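Local coordinates for high-potential iron-sulfur protein (Rhodoferax fermentans, PDB 1HLQ) that carries electrons through a high-potential 4Fe-4S cluster, able to serve photosynthetic electron transfer to oxidized cytochrome bc1 complex via a membrane-bound tetraheme c-type cytochrome, at residues 1-5 against 57-63; 15-21 against 62-68. All coordinates share one frame. Where two conformers were deposited one is given. Residues are numbered along the deposited sequence.

Contact 1: residues 1-5 against 57-63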
ATOM      1  N   ALA A   1      10.431 -11.380 -14.300  1.00 32.00           N
ATOM      2  CA  ALA A   1      11.131 -10.322 -13.526  1.00 30.48           C
ATOM      3  C   ALA A   1      10.707  -8.928 -13.972  1.00 29.41           C
ATOM      4  O   ALA A   1      10.733  -8.574 -15.155  1.00 30.80           O
ATOM      5  CB  ALA A   1      12.636 -10.445 -13.655  1.00 30.71           C
ATOM      6  N   ALA A   2      10.439  -8.091 -12.989  1.00 26.71           N
ATOM      7  CA  ALA A   2      10.014  -6.719 -13.186  1.00 23.16           C
ATOM      8  C   ALA A   2      11.077  -5.761 -12.671  1.00 20.64           C
ATOM      9  O   ALA A   2      11.983  -6.141 -11.925  1.00 20.95           O
ATOM     10  CB  ALA A   2       8.734  -6.477 -12.391  1.00 22.93           C
ATOM     11  N   PRO A   3      10.972  -4.495 -13.035  1.00 18.39           N
ATOM     12  CA  PRO A   3      11.864  -3.476 -12.548  1.00 17.54           C
ATOM     13  C   PRO A   3      11.866  -3.458 -11.020  1.00 16.31           C
ATOM     14  O   PRO A   3      10.826  -3.553 -10.368  1.00 16.35           O
ATOM     15  CB  PRO A   3      11.282  -2.162 -13.057  1.00 17.92           C
ATOM     16  CG  PRO A   3      10.575  -2.594 -14.298  1.00 19.09           C
ATOM     17  CD  PRO A   3       9.938  -3.906 -13.928  1.00 19.69           C
ATOM     18  N   LEU A   4      13.053  -3.244 -10.460  1.00 15.99           N
ATOM     19  CA  LEU A   4      13.137  -3.125  -9.009  1.00 14.93           C
ATOM     20  C   LEU A   4      12.618  -1.781  -8.540  1.00 14.38           C
ATOM     21  O   LEU A   4      12.748  -0.732  -9.177  1.00 15.52           O
ATOM     22  CB  LEU A   4      14.598  -3.251  -8.546  1.00 14.97           C
ATOM     23  CG  LEU A   4      15.237  -4.635  -8.718  1.00 15.65           C
ATOM     24  CD1 LEU A   4      16.733  -4.515  -8.490  1.00 16.61           C
ATOM     25  CD2 LEU A   4      14.605  -5.660  -7.804  1.00 16.95           C
ATOM     26  N   VAL A   5      11.986  -1.809  -7.361  1.00 14.09           N
ATOM     27  CA  VAL A   5      11.579  -0.570  -6.707  1.00 13.83           C
ATOM     28  C   VAL A   5      12.782   0.346  -6.559  1.00 14.02           C
ATOM     29  O   VAL A   5      13.883  -0.117  -6.217  1.00 15.26           O
ATOM     30  CB  VAL A   5      10.995  -0.904  -5.313  1.00 14.04           C
ATOM     31  CG1 VAL A   5      10.787   0.337  -4.463  1.00 14.55           C
ATOM     32  CG2 VAL A   5       9.707  -1.708  -5.446  1.00 14.24           C
ATOM     33  N   PHE A  57       4.056  -2.879  -3.545  1.00 17.69           N
ATOM     34  CA  PHE A  57       4.804  -2.278  -4.652  1.00 17.05           C
ATOM     35  C   PHE A  57       4.410  -2.860  -6.001  1.00 18.52           C
ATOM     36  O   PHE A  57       5.031  -3.740  -6.587  1.00 19.23           O
ATOM     37  CB  PHE A  57       6.319  -2.472  -4.392  1.00 16.50           C
ATOM     38  CG  PHE A  57       6.778  -1.666  -3.204  1.00 14.78           C
ATOM     39  CD1 PHE A  57       6.975  -2.270  -1.958  1.00 15.63           C
ATOM     40  CD2 PHE A  57       6.978  -0.302  -3.304  1.00 14.56           C
ATOM     41  CE1 PHE A  57       7.344  -1.492  -0.878  1.00 15.12           C
ATOM     42  CE2 PHE A  57       7.372   0.480  -2.241  1.00 15.16           C
ATOM     43  CZ  PHE A  57       7.551  -0.139  -0.998  1.00 15.02           C
ATOM     44  N   ALA A  58       3.320  -2.334  -6.557  1.00 18.16           N
ATOM     45  CA  ALA A  58       2.780  -2.770  -7.831  1.00 18.66           C
ATOM     46  C   ALA A  58       3.723  -2.499  -9.000  1.00 18.80           C
ATOM     47  O   ALA A  58       4.410  -1.495  -9.057  1.00 18.81           O
ATOM     48  CB  ALA A  58       1.455  -2.056  -8.107  1.00 20.17           C
ATOM     49  N   GLY A  59       3.774  -3.468  -9.892  1.00 18.88           N
ATOM     50  CA  GLY A  59       4.494  -3.439 -11.142  1.00 18.57           C
ATOM     51  C   GLY A  59       5.987  -3.629 -11.069  1.00 17.98           C
ATOM     52  O   GLY A  59       6.700  -3.610 -12.056  1.00 18.07           O
ATOM     53  N   LYS A  60       6.462  -3.839  -9.844  1.00 17.62           N
ATOM     54  CA  LYS A  60       7.887  -3.913  -9.552  1.00 17.02           C
ATOM     55  C   LYS A  60       8.219  -5.093  -8.654  1.00 16.84           C
ATOM     56  O   LYS A  60       7.391  -5.945  -8.365  1.00 19.05           O
ATOM     57  CB  LYS A  60       8.310  -2.592  -8.905  1.00 17.03           C
ATOM     58  CG  LYS A  60       8.122  -1.353  -9.746  1.00 16.97           C
ATOM     59  CD  LYS A  60       8.935  -0.143  -9.403  1.00 17.26           C
ATOM     60  CE  LYS A  60       8.612   1.047 -10.291  1.00 18.22           C
ATOM     61  NZ  LYS A  60       9.590   2.155 -10.164  1.00 18.31           N
ATOM     62  N   GLU A  61       9.500  -5.193  -8.315  1.00 15.90           N
ATOM     63  CA  GLU A  61       9.987  -6.218  -7.408  1.00 16.50           C
ATOM     64  C   GLU A  61      10.865  -5.532  -6.359  1.00 15.44           C
ATOM     65  O   GLU A  61      11.421  -4.464  -6.604  1.00 15.18           O
ATOM     66  CB  GLU A  61      10.791  -7.313  -8.118  1.00 18.96           C
ATOM     67  CG  GLU A  61       9.870  -8.237  -8.910  1.00 22.26           C
ATOM     68  CD  GLU A  61      10.514  -9.408  -9.592  1.00 24.59           C
ATOM     69  OE1 GLU A  61       9.746 -10.273 -10.063  1.00 27.38           O
ATOM     70  OE2 GLU A  61      11.745  -9.472  -9.699  1.00 26.52           O
ATOM     71  N   VAL A  62      10.911  -6.163  -5.183  1.00 15.40           N
ATOM     72  CA  VAL A  62      11.773  -5.681  -4.109  1.00 15.10           C
ATOM     73  C   VAL A  62      12.971  -6.618  -3.979  1.00 14.95           C
ATOM     74  O   VAL A  62      12.913  -7.755  -4.459  1.00 16.47           O
ATOM     75  CB  VAL A  62      11.031  -5.587  -2.761  1.00 14.95           C
ATOM     76  CG1 VAL A  62       9.934  -4.521  -2.841  1.00 15.41           C
ATOM     77  CG2 VAL A  62      10.455  -6.927  -2.315  1.00 15.63           C
ATOM     78  N   VAL A  63      14.037  -6.154  -3.361  1.00 14.86           N
ATOM     79  CA  VAL A  63      15.236  -6.969  -3.142  1.00 14.84           C
ATOM     80  C   VAL A  63      15.036  -7.723  -1.836  1.00 14.94           C
ATOM     81  O   VAL A  63      14.653  -7.130  -0.811  1.00 14.58           O
ATOM     82  CB  VAL A  63      16.489  -6.092  -3.112  1.00 16.04           C
ATOM     83  CG1 VAL A  63      17.743  -6.891  -2.789  1.00 15.99           C
ATOM     84  CG2 VAL A  63      16.643  -5.439  -4.484  1.00 16.16           C
TER
HETATM   85  O   HOH W   1      11.766   0.835 -11.378  1.00 20.10           O

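Contact 2: residues 15-21 against 62-68. With SF4 (iron/sulfur cluster), chain G.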
ATOM      1  N   LEU A  15       7.271   4.480   2.870  1.00 13.89           N
ATOM      2  CA  LEU A  15       7.492   3.340   3.739  1.00 13.80           C
ATOM      3  C   LEU A  15       8.938   3.171   4.176  1.00 13.54           C
ATOM      4  O   LEU A  15       9.314   2.151   4.769  1.00 14.43           O
ATOM      5  CB  LEU A  15       7.028   2.058   3.034  1.00 13.85           C
ATOM      6  CG  LEU A  15       5.517   1.929   2.817  1.00 14.24           C
ATOM      7  CD1 LEU A  15       5.178   0.817   1.856  1.00 14.41           C
ATOM      8  CD2 LEU A  15       4.832   1.691   4.159  1.00 15.25           C
ATOM      9  N   GLY A  16       9.800   4.143   3.884  1.00 13.23           N
ATOM     10  CA  GLY A  16      11.215   4.041   4.228  1.00 12.85           C
ATOM     11  C   GLY A  16      11.884   2.834   3.595  1.00 13.35           C
ATOM     12  O   GLY A  16      12.803   2.246   4.164  1.00 14.49           O
ATOM     13  N   TYR A  17      11.429   2.411   2.408  1.00 13.12           N
ATOM     14  CA  TYR A  17      12.006   1.236   1.779  1.00 13.18           C
ATOM     15  C   TYR A  17      13.474   1.437   1.418  1.00 13.65           C
ATOM     16  O   TYR A  17      13.877   2.453   0.863  1.00 14.49           O
ATOM     17  CB  TYR A  17      11.245   0.899   0.482  1.00 13.42           C
ATOM     18  CG  TYR A  17      11.900  -0.211  -0.313  1.00 13.36           C
ATOM     19  CD1 TYR A  17      11.688  -1.551  -0.044  1.00 13.27           C
ATOM     20  CD2 TYR A  17      12.737   0.101  -1.385  1.00 13.74           C
ATOM     21  CE1 TYR A  17      12.344  -2.540  -0.759  1.00 13.32           C
ATOM     22  CE2 TYR A  17      13.391  -0.870  -2.116  1.00 12.92           C
ATOM     23  CZ  TYR A  17      13.164  -2.197  -1.817  1.00 12.72           C
ATOM     24  OH  TYR A  17      13.790  -3.196  -2.533  1.00 13.69           O
ATOM     25  N   VAL A  18      14.248   0.395   1.712  1.00 12.79           N
ATOM     26  CA  VAL A  18      15.651   0.351   1.312  1.00 13.89           C
ATOM     27  C   VAL A  18      15.870  -1.009   0.659  1.00 13.42           C
ATOM     28  O   VAL A  18      15.317  -2.027   1.073  1.00 13.64           O
ATOM     29  CB  VAL A  18      16.664   0.578   2.442  1.00 14.56           C
ATOM     30  CG1 VAL A  18      16.726   2.048   2.839  1.00 15.48           C
ATOM     31  CG2 VAL A  18      16.353  -0.316   3.622  1.00 14.34           C
ATOM     32  N   ALA A  19      16.764  -1.041  -0.343  1.00 14.10           N
ATOM     33  CA  ALA A  19      17.093  -2.284  -0.995  1.00 13.40           C
ATOM     34  C   ALA A  19      18.010  -3.165  -0.152  1.00 14.07           C
ATOM     35  O   ALA A  19      18.118  -4.350  -0.459  1.00 13.91           O
ATOM     36  CB  ALA A  19      17.745  -2.053  -2.350  1.00 14.85           C
ATOM     37  N   ASP A  20      18.561  -2.614   0.921  1.00 14.40           N
ATOM     38  CA  ASP A  20      19.454  -3.365   1.804  1.00 14.48           C
ATOM     39  C   ASP A  20      19.093  -2.957   3.232  1.00 13.79           C
ATOM     40  O   ASP A  20      19.281  -1.814   3.603  1.00 14.11           O
ATOM     41  CB  ASP A  20      20.902  -2.995   1.512  1.00 15.60           C
ATOM     42  CG  ASP A  20      21.933  -3.701   2.361  1.00 17.15           C
ATOM     43  OD1 ASP A  20      23.133  -3.585   1.977  1.00 19.55           O
ATOM     44  OD2 ASP A  20      21.604  -4.321   3.392  1.00 16.47           O
ATOM     45  N   THR A  21      18.567  -3.897   3.997  1.00 13.97           N
ATOM     46  CA  THR A  21      18.146  -3.664   5.372  1.00 14.23           C
ATOM     47  C   THR A  21      19.221  -3.081   6.274  1.00 15.34           C
ATOM     48  O   THR A  21      18.905  -2.357   7.229  1.00 16.10           O
ATOM     49  CB  THR A  21      17.580  -4.961   5.965  1.00 14.55           C
ATOM     50  OG1 THR A  21      16.913  -4.620   7.180  1.00 14.96           O
ATOM     51  CG2 THR A  21      18.666  -5.971   6.270  1.00 15.17           C
ATOM     52  N   VAL A  62      10.911  -6.163  -5.183  1.00 15.40           N
ATOM     53  CA  VAL A  62      11.773  -5.681  -4.109  1.00 15.10           C
ATOM     54  C   VAL A  62      12.971  -6.618  -3.979  1.00 14.95           C
ATOM     55  O   VAL A  62      12.913  -7.755  -4.459  1.00 16.47           O
ATOM     56  CB  VAL A  62      11.031  -5.587  -2.761  1.00 14.95           C
ATOM     57  CG1 VAL A  62       9.934  -4.521  -2.841  1.00 15.41           C
ATOM     58  CG2 VAL A  62      10.455  -6.927  -2.315  1.00 15.63           C
ATOM     59  N   VAL A  63      14.037  -6.154  -3.361  1.00 14.86           N
ATOM     60  CA  VAL A  63      15.236  -6.969  -3.142  1.00 14.84           C
ATOM     61  C   VAL A  63      15.036  -7.723  -1.836  1.00 14.94           C
ATOM     62  O   VAL A  63      14.653  -7.130  -0.811  1.00 14.58           O
ATOM     63  CB  VAL A  63      16.489  -6.092  -3.112  1.00 16.04           C
ATOM     64  CG1 VAL A  63      17.743  -6.891  -2.789  1.00 15.99           C
ATOM     65  CG2 VAL A  63      16.643  -5.439  -4.484  1.00 16.16           C
ATOM     66  N   ALA A  64      15.338  -9.024  -1.805  1.00 15.43           N
ATOM     67  CA  ALA A  64      15.099  -9.876  -0.650  1.00 15.51           C
ATOM     68  C   ALA A  64      15.835  -9.442   0.606  1.00 14.28           C
ATOM     69  O   ALA A  64      15.350  -9.631   1.741  1.00 15.40           O
ATOM     70  CB  ALA A  64      15.424 -11.309  -1.014  1.00 16.86           C
ATOM     71  N   LYS A  65      16.973  -8.812   0.423  1.00 14.53           N
ATOM     72  CA  LYS A  65      17.838  -8.231   1.417  0.60 15.08           C
ATOM     73  C   LYS A  65      17.292  -6.917   1.963  1.00 14.62           C
ATOM     74  O   LYS A  65      17.841  -6.334   2.896  1.00 15.55           O
ATOM     75  CB  LYS A  65      19.175  -7.803   0.759  0.60 16.61           C
ATOM     76  CG  LYS A  65      20.180  -8.893   0.509  0.60 17.62           C
ATOM     77  CD  LYS A  65      21.429  -8.376  -0.185  0.60 17.92           C
ATOM     78  CE  LYS A  65      22.144  -7.309   0.621  0.60 17.30           C
ATOM     79  NZ  LYS A  65      23.564  -7.212   0.186  0.60 17.26           N
ATOM     80  N   GLY A  66      16.251  -6.380   1.321  1.00 13.72           N
ATOM     81  CA  GLY A  66      15.669  -5.099   1.607  1.00 12.90           C
ATOM     82  C   GLY A  66      14.767  -5.036   2.828  1.00 12.67           C
ATOM     83  O   GLY A  66      14.663  -5.981   3.596  1.00 13.53           O
ATOM     84  N   TRP A  67      14.105  -3.899   3.015  1.00 12.26           N
ATOM     85  CA  TRP A  67      13.256  -3.660   4.172  1.00 12.57           C
ATOM     86  C   TRP A  67      12.385  -2.435   3.933  1.00 12.71           C
ATOM     87  O   TRP A  67      12.757  -1.507   3.233  1.00 13.05           O
ATOM     88  CB  TRP A  67      14.162  -3.349   5.387  1.00 12.91           C
ATOM     89  CG  TRP A  67      13.436  -3.113   6.676  1.00 13.72           C
ATOM     90  CD1 TRP A  67      13.084  -4.054   7.595  1.00 13.63           C
ATOM     91  CD2 TRP A  67      12.982  -1.864   7.199  1.00 13.76           C
ATOM     92  NE1 TRP A  67      12.417  -3.484   8.659  1.00 13.68           N
ATOM     93  CE2 TRP A  67      12.347  -2.130   8.437  1.00 13.60           C
ATOM     94  CE3 TRP A  67      13.038  -0.538   6.754  1.00 13.96           C
ATOM     95  CZ2 TRP A  67      11.776  -1.127   9.218  1.00 14.72           C
ATOM     96  CZ3 TRP A  67      12.464   0.455   7.528  1.00 14.75           C
ATOM     97  CH2 TRP A  67      11.854   0.155   8.748  1.00 14.34           C
ATOM     98  N   CYS A  68      11.216  -2.455   4.565  1.00 12.75           N
ATOM     99  CA  CYS A  68      10.376  -1.265   4.613  1.00 12.49           C
ATOM    100  C   CYS A  68       9.648  -1.284   5.958  1.00 12.71           C
ATOM    101  O   CYS A  68       9.683  -2.274   6.690  1.00 13.14           O
ATOM    102  CB  CYS A  68       9.430  -1.069   3.448  1.00 13.17           C
ATOM    103  SG  CYS A  68       7.850  -1.919   3.657  1.00 12.63           S
TER
HETATM  104 FE1  SF4 G  76       9.891  -5.954   1.965  1.00 14.06          FE
HETATM  105 FE2  SF4 G  76       7.800  -6.709   3.574  1.00 14.50          FE
HETATM  106 FE3  SF4 G  76       7.339  -5.644   1.133  1.00 14.90          FE
HETATM  107 FE4  SF4 G  76       8.319  -4.100   3.124  1.00 13.90          FE
HETATM  108  S1  SF4 G  76       6.260  -5.140   3.142  1.00 14.38           S
HETATM  109  S2  SF4 G  76       9.111  -4.129   0.928  1.00 13.26           S
HETATM  110  S3  SF4 G  76       9.690  -5.558   4.260  1.00 12.76           S
HETATM  111  S4  SF4 G  76       8.385  -7.637   1.483  1.00 14.54           S
HETATM  112  O   HOH W   2      25.062  -5.392   2.767  1.00 34.23           O

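Contact 1: residues 1-5 against 57-63
This is a backbone-to-backbone contact with an apolar inner end. The N-terminal loop 1-5 lies along residues 57-63, which turn and then lead into strand 62-63. The two backbones run in the same direction, with Pro-3 level with Lys-60 and Leu-4 with Glu-61. A single beta bridge joins them. Glu-61 takes part in both hydrogen bonds of the bridge, as donor in one and acceptor in the other: Glu-61 N donates to Pro-3 O at 2.9 Å, and Val-5 N donates to Glu-61 O at 2.8 Å. A CA-H...O contact, Leu-4 CA to Glu-61 O at 3.2 Å, adds to the same carbonyl. A type II turn from Phe-57 to Lys-60 precedes the bridge. Gly-59 sits at its third position with positive phi, as is usual there.

Val-5 is buried. Its CG2 packs on Phe-57 CB at 3.6 Å and on Val-62 CG1 at 3.8 Å. At the outer side, Leu-4 CD2 reaches Val-63 CG2 at 3.9 Å. The aliphatic part of Lys-60 runs past Val-5, with Lys-60 CD 3.8 Å from Val-5 CA. Its amino group forms a salt bridge with Asp-9. Water 1 also joins Lys-60 NZ (2.8 Å) to Leu-4 O (2.9 Å). Glu-61 OE2 bonds Gln-51.

The bridge lays the N-terminal loop beside the backbone that leads into strand 62-63, which pairs antiparallel with 51-52 in the small sheet of the HiPIP fold. Phe-57 and Val-62 belong to the 4Fe-4S pocket.

Contact 2: residues 15-21 against 62-68
The loop 15-21, which follows helix 10-14, runs antiparallel to residues 62-68 beside the iron-sulfur cluster. Val-18 and Trp-67 form one antiparallel hydrogen-bonded pair: Val-18 N donates to Trp-67 O at 2.9 Å, and Trp-67 N to Val-18 O at 3.0 Å. Thr-21 N donates to Lys-65 O at 2.8 Å. Gly-66 closes a type I turn from Val-63. A CB on Gly-66 would clash with Val-18 O.

Tyr-17 takes the t rotamer. This sends its ring across the bend of 62-68, from beside Cys-68 to Val-63, where Val-63 N donates to Tyr-17 OH at 3.1 Å. Tyr-17 CE1 lies 3.8 Å from Val-62 CG1, and Tyr-17 CD1 3.8 Å from cluster sulfur S2. Cys-68 is p (chi1 86°). Its SG binds FE4 at 2.3 Å, while Cys-68 CB packs against the CB atoms of Leu-15 and Tyr-17, both at 4.0 Å. Trp-67, with chi1 t, brings its ring edge to Gly-16 O, 3.8 Å from Trp-67 CE3. Its NE1 bonds Gln-36, and its ring meets His-32 edge-to-face.

At the outer end, Asp-20 bonds Thr-22. In the conformer given, Asp-20 OD1 is 4.1 Å from Lys-65 NZ, too far for a salt bridge.

The hydrogen bonds tie the backbones and the Tyr-17 hydroxyl together, while the Tyr-17 ring and a Val-62 methyl group lie next to S2. Such an apolar surrounding is consistent with the HiPIP cluster cycling between its 3+ and 2+ states, as extra negative charge is disfavoured there.

Contacts 1 and 2 share Val-62 and Val-63 of strand 62-63, and their segments alternate along the chain. Their centres are about 11 Å apart. The centre of contact 2, which includes a cluster ligand, is about 3 Å from the centre of the chain; that of contact 1 is about 10 Å from it, and contact 1 has more exposed residues. Contact 1 joins backbones running in the same direction, whereas contact 2 is antiparallel and adds a bond from the backbone to a tyrosine hydroxyl. They meet directly: Val-5 CG1 packs on Tyr-17 CD2 at 3.7 Å, and Phe-57 CZ on Leu-15 CD1 at 3.8 Å. Apolar packing thus runs from Val-5 through the Tyr-17 ring to the cluster.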